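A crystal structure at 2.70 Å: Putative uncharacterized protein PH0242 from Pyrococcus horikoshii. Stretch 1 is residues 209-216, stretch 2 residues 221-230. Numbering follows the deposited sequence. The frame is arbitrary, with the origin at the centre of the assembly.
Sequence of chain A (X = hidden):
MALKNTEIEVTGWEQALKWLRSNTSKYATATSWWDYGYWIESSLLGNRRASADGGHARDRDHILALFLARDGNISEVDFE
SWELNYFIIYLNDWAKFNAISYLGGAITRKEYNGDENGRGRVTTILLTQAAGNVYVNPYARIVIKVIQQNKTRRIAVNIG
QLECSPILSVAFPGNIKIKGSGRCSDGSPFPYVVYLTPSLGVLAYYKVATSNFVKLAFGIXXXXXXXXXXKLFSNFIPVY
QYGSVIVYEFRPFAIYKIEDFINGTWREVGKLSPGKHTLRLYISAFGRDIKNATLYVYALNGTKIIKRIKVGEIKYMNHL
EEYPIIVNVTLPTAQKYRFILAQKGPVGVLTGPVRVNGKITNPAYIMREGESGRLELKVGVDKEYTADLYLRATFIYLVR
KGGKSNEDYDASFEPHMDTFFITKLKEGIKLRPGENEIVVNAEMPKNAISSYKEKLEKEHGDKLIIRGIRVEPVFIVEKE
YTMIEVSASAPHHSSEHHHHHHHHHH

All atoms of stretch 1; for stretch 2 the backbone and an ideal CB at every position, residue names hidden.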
# COMPACT_ATOMS: atom_id res chain seq x y z
N ALA A 209 9.92 10.76 -9.13
CA ALA A 209 8.84 11.75 -9.31
C ALA A 209 7.42 11.19 -9.18
O ALA A 209 6.56 11.85 -8.62
CB ALA A 209 8.98 12.46 -10.63
N THR A 210 7.16 9.99 -9.68
CA THR A 210 5.81 9.43 -9.59
C THR A 210 5.67 8.29 -8.58
O THR A 210 4.74 7.49 -8.66
CB THR A 210 5.29 8.98 -10.97
OG1 THR A 210 6.17 8.00 -11.54
CG2 THR A 210 5.17 10.20 -11.92
N SER A 211 6.60 8.23 -7.63
CA SER A 211 6.60 7.19 -6.60
C SER A 211 5.31 7.23 -5.81
O SER A 211 4.72 8.31 -5.63
CB SER A 211 7.78 7.43 -5.63
OG SER A 211 7.67 8.72 -5.01
N ASN A 212 4.89 6.08 -5.30
CA ASN A 212 3.73 6.00 -4.43
C ASN A 212 3.80 6.87 -3.17
O ASN A 212 2.77 7.35 -2.69
CB ASN A 212 3.49 4.55 -4.05
CG ASN A 212 3.01 3.71 -5.23
OD1 ASN A 212 2.39 4.21 -6.15
ND2 ASN A 212 3.33 2.43 -5.21
N PHE A 213 4.99 7.05 -2.59
CA PHE A 213 5.10 7.92 -1.43
C PHE A 213 4.67 9.36 -1.74
O PHE A 213 3.93 9.97 -0.99
CB PHE A 213 6.52 7.93 -0.90
CG PHE A 213 6.75 8.94 0.20
CD1 PHE A 213 7.54 10.06 -0.02
CD2 PHE A 213 6.20 8.77 1.45
CE1 PHE A 213 7.77 11.00 0.98
CE2 PHE A 213 6.42 9.70 2.47
CZ PHE A 213 7.20 10.82 2.24
N VAL A 214 5.18 9.89 -2.85
CA VAL A 214 4.81 11.22 -3.31
C VAL A 214 3.29 11.33 -3.46
O VAL A 214 2.72 12.32 -3.03
CB VAL A 214 5.53 11.54 -4.64
CG1 VAL A 214 4.86 12.71 -5.33
CG2 VAL A 214 7.00 11.87 -4.40
N LYS A 215 2.64 10.31 -4.04
CA LYS A 215 1.20 10.31 -4.20
C LYS A 215 0.48 10.34 -2.86
O LYS A 215 -0.42 11.15 -2.67
CB LYS A 215 0.69 9.08 -4.96
CG LYS A 215 1.17 8.84 -6.39
CD LYS A 215 0.43 7.61 -6.94
CE LYS A 215 1.01 7.11 -8.26
NZ LYS A 215 2.34 6.43 -8.15
N LEU A 216 0.85 9.45 -1.96
CA LEU A 216 0.11 9.27 -0.71
C LEU A 216 0.49 10.25 0.39
O LEU A 216 -0.32 10.53 1.26
CB LEU A 216 0.26 7.84 -0.18
CG LEU A 216 -0.24 6.66 -1.04
CD1 LEU A 216 0.25 5.34 -0.46
CD2 LEU A 216 -1.76 6.63 -1.22
N UNK A 221 -1.93 13.28 -7.58
CA UNK A 221 -2.45 12.14 -8.32
C UNK A 221 -1.71 11.89 -9.64
O UNK A 221 -2.33 11.77 -10.68
CB UNK A 221 -3.94 12.35 -8.60
N UNK A 222 -0.39 11.81 -9.64
CA UNK A 222 0.29 11.50 -10.88
C UNK A 222 0.93 10.13 -10.85
O UNK A 222 1.39 9.64 -9.81
CB UNK A 222 1.35 12.56 -11.18
N UNK A 223 0.99 9.57 -12.05
CA UNK A 223 1.61 8.31 -12.33
C UNK A 223 2.11 8.37 -13.77
O UNK A 223 1.49 9.00 -14.61
CB UNK A 223 0.64 7.15 -12.10
N UNK A 224 3.24 7.75 -14.05
CA UNK A 224 3.64 7.53 -15.43
C UNK A 224 2.66 6.57 -16.14
O UNK A 224 2.68 6.44 -17.35
CB UNK A 224 5.07 6.98 -15.48
N UNK A 225 1.78 5.92 -15.38
CA UNK A 225 0.97 4.84 -15.91
C UNK A 225 -0.49 5.24 -15.86
O UNK A 225 -0.92 5.97 -14.98
CB UNK A 225 1.21 3.54 -15.13
N UNK A 226 -1.25 4.80 -16.85
CA UNK A 226 -2.59 5.27 -17.05
C UNK A 226 -3.56 4.61 -16.07
O UNK A 226 -3.58 3.39 -15.94
CB UNK A 226 -3.02 5.01 -18.49
N UNK A 227 -4.35 5.43 -15.36
CA UNK A 227 -5.31 4.93 -14.37
C UNK A 227 -4.68 4.59 -12.99
O UNK A 227 -5.40 4.42 -12.01
CB UNK A 227 -6.00 3.68 -14.93
N UNK A 228 -3.35 4.50 -12.92
CA UNK A 228 -2.69 3.98 -11.72
C UNK A 228 -2.91 4.79 -10.41
O UNK A 228 -3.13 4.19 -9.34
CB UNK A 228 -1.19 3.90 -12.00
N UNK A 229 -2.83 6.11 -10.49
CA UNK A 229 -3.12 6.92 -9.32
C UNK A 229 -4.55 6.69 -8.84
O UNK A 229 -4.79 6.50 -7.64
CB UNK A 229 -2.89 8.40 -9.63
N UNK A 230 -5.50 6.66 -9.77
CA UNK A 230 -6.91 6.49 -9.41
C UNK A 230 -7.16 5.14 -8.74
O UNK A 230 -7.96 5.05 -7.79
CB UNK A 230 -7.79 6.63 -10.65

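Position 221 has its CA-to-CB bond pointing away from stretch 1, with nothing of that stretch within 5.5 Å of the ideal CB. Phi of -86° is compatible with many residues, proline included, and stretch 1 sets no preference. The deposited residue is P221, whose ring comes no nearer than 6.6 Å from stretch 1 (P221 CD to K215 O).

At 222 the bond runs sideways, and the ideal CB lies 4.6 Å from T210 CG2. A small or beta-branched side chain could lie beside that methyl, and the extended backbone (-111/151) tolerates branching. The residue is T222, chi1 p, with OG1 4.2 Å from T210 CG2. Its carbonyl also takes part: T222 O is 3.0 Å from K215 CE, a close approach to the carbon next to the ammonium.

Position 223 is tighter. Its CA is 5.1 Å from T210 CA, and its ideal CB is 3.9 Å from K215 CE and 5.1 Å from T210 CB. With the bond sideways, alanine, serine or another small residue would suit; the nearness of K215 CE favours a small residue, without ruling out a longer one in a suitable rotamer. It is S223, chi1 t, whose OG accepts a hydrogen bond from the backbone N of 225 (3.1 Å, N-H...acceptor angle 157°), a local brace for the turn.

At 224 the ideal CB sits 4.2 Å from T210 OG1, so a short polar side chain could reach that hydroxyl, though alanine would also fit. S224, chi1 m, places OG 3.2 Å from T210 OG1.

Positions 225, 226 and 227 have no stretch 1 atom within 5.5 Å of their ideal CBs, so many side chains would do. Phi of +81° at 227 favours glycine, asparagine or aspartate, without excluding others. They are Y225, S226 and E227; the last takes the positive phi at the N-cap position.

Position 228 opens the helix (-62/-44) and points toward stretch 1. Its ideal CB is still 5.4 Å from K215 CE, leaving room for a long or bulky side chain. The amine and the N212 carboxamide offer polar partners, while an aromatic could present its edge. F228, chi1 t, does the latter: N212 OD1 is 3.4 Å from CE2 and K215 NZ 4.0 Å from CD2, both near the ring plane. K215 NZ donates to T210 O (2.7 Å) and to N212 OD1 (3.0 Å), anchoring the lysine end within stretch 1.

At 229 the ideal CB is 4.3 Å from K215 CE, which favours something compact; A229 adds its methyl at that distance from CE.

Position 230, helical and out of reach, is unconstrained by stretch 1 and holds E230.

Stretch 2 (221-230) PTSSYSEFAE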
# COMPACT_ATOMS: atom_id res chain seq x y z
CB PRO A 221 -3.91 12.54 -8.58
CG PRO A 221 -3.88 14.04 -8.63
CD PRO A 221 -2.68 14.52 -7.85
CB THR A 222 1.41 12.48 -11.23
OG1 THR A 222 2.28 12.63 -10.08
CG2 THR A 222 0.83 13.81 -11.73
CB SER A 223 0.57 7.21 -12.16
OG SER A 223 1.14 5.95 -12.33
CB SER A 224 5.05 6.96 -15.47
OG SER A 224 5.94 7.81 -14.75
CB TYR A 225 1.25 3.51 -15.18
CG TYR A 225 2.72 3.20 -15.18
CD1 TYR A 225 3.33 2.61 -16.29
CD2 TYR A 225 3.54 3.59 -14.11
CE1 TYR A 225 4.71 2.37 -16.33
CE2 TYR A 225 4.92 3.36 -14.13
CZ TYR A 225 5.50 2.75 -15.24
OH TYR A 225 6.86 2.51 -15.28
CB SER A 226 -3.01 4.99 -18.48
OG SER A 226 -4.41 4.95 -18.55
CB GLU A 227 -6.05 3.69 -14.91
CG GLU A 227 -6.91 3.94 -16.14
CD GLU A 227 -8.34 4.25 -15.75
OE1 GLU A 227 -9.09 3.28 -15.51
OE2 GLU A 227 -8.71 5.44 -15.68
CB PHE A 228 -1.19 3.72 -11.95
CG PHE A 228 -0.58 2.90 -10.83
CD1 PHE A 228 -0.84 1.52 -10.73
CD2 PHE A 228 0.17 3.52 -9.82
CE1 PHE A 228 -0.33 0.78 -9.69
CE2 PHE A 228 0.69 2.76 -8.77
CZ PHE A 228 0.45 1.40 -8.71
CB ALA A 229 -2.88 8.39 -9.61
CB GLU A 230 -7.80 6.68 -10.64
CG GLU A 230 -8.90 7.70 -10.45
CD GLU A 230 -10.12 7.47 -11.35
OE1 GLU A 230 -11.27 7.67 -10.86
OE2 GLU A 230 -9.93 7.07 -12.54
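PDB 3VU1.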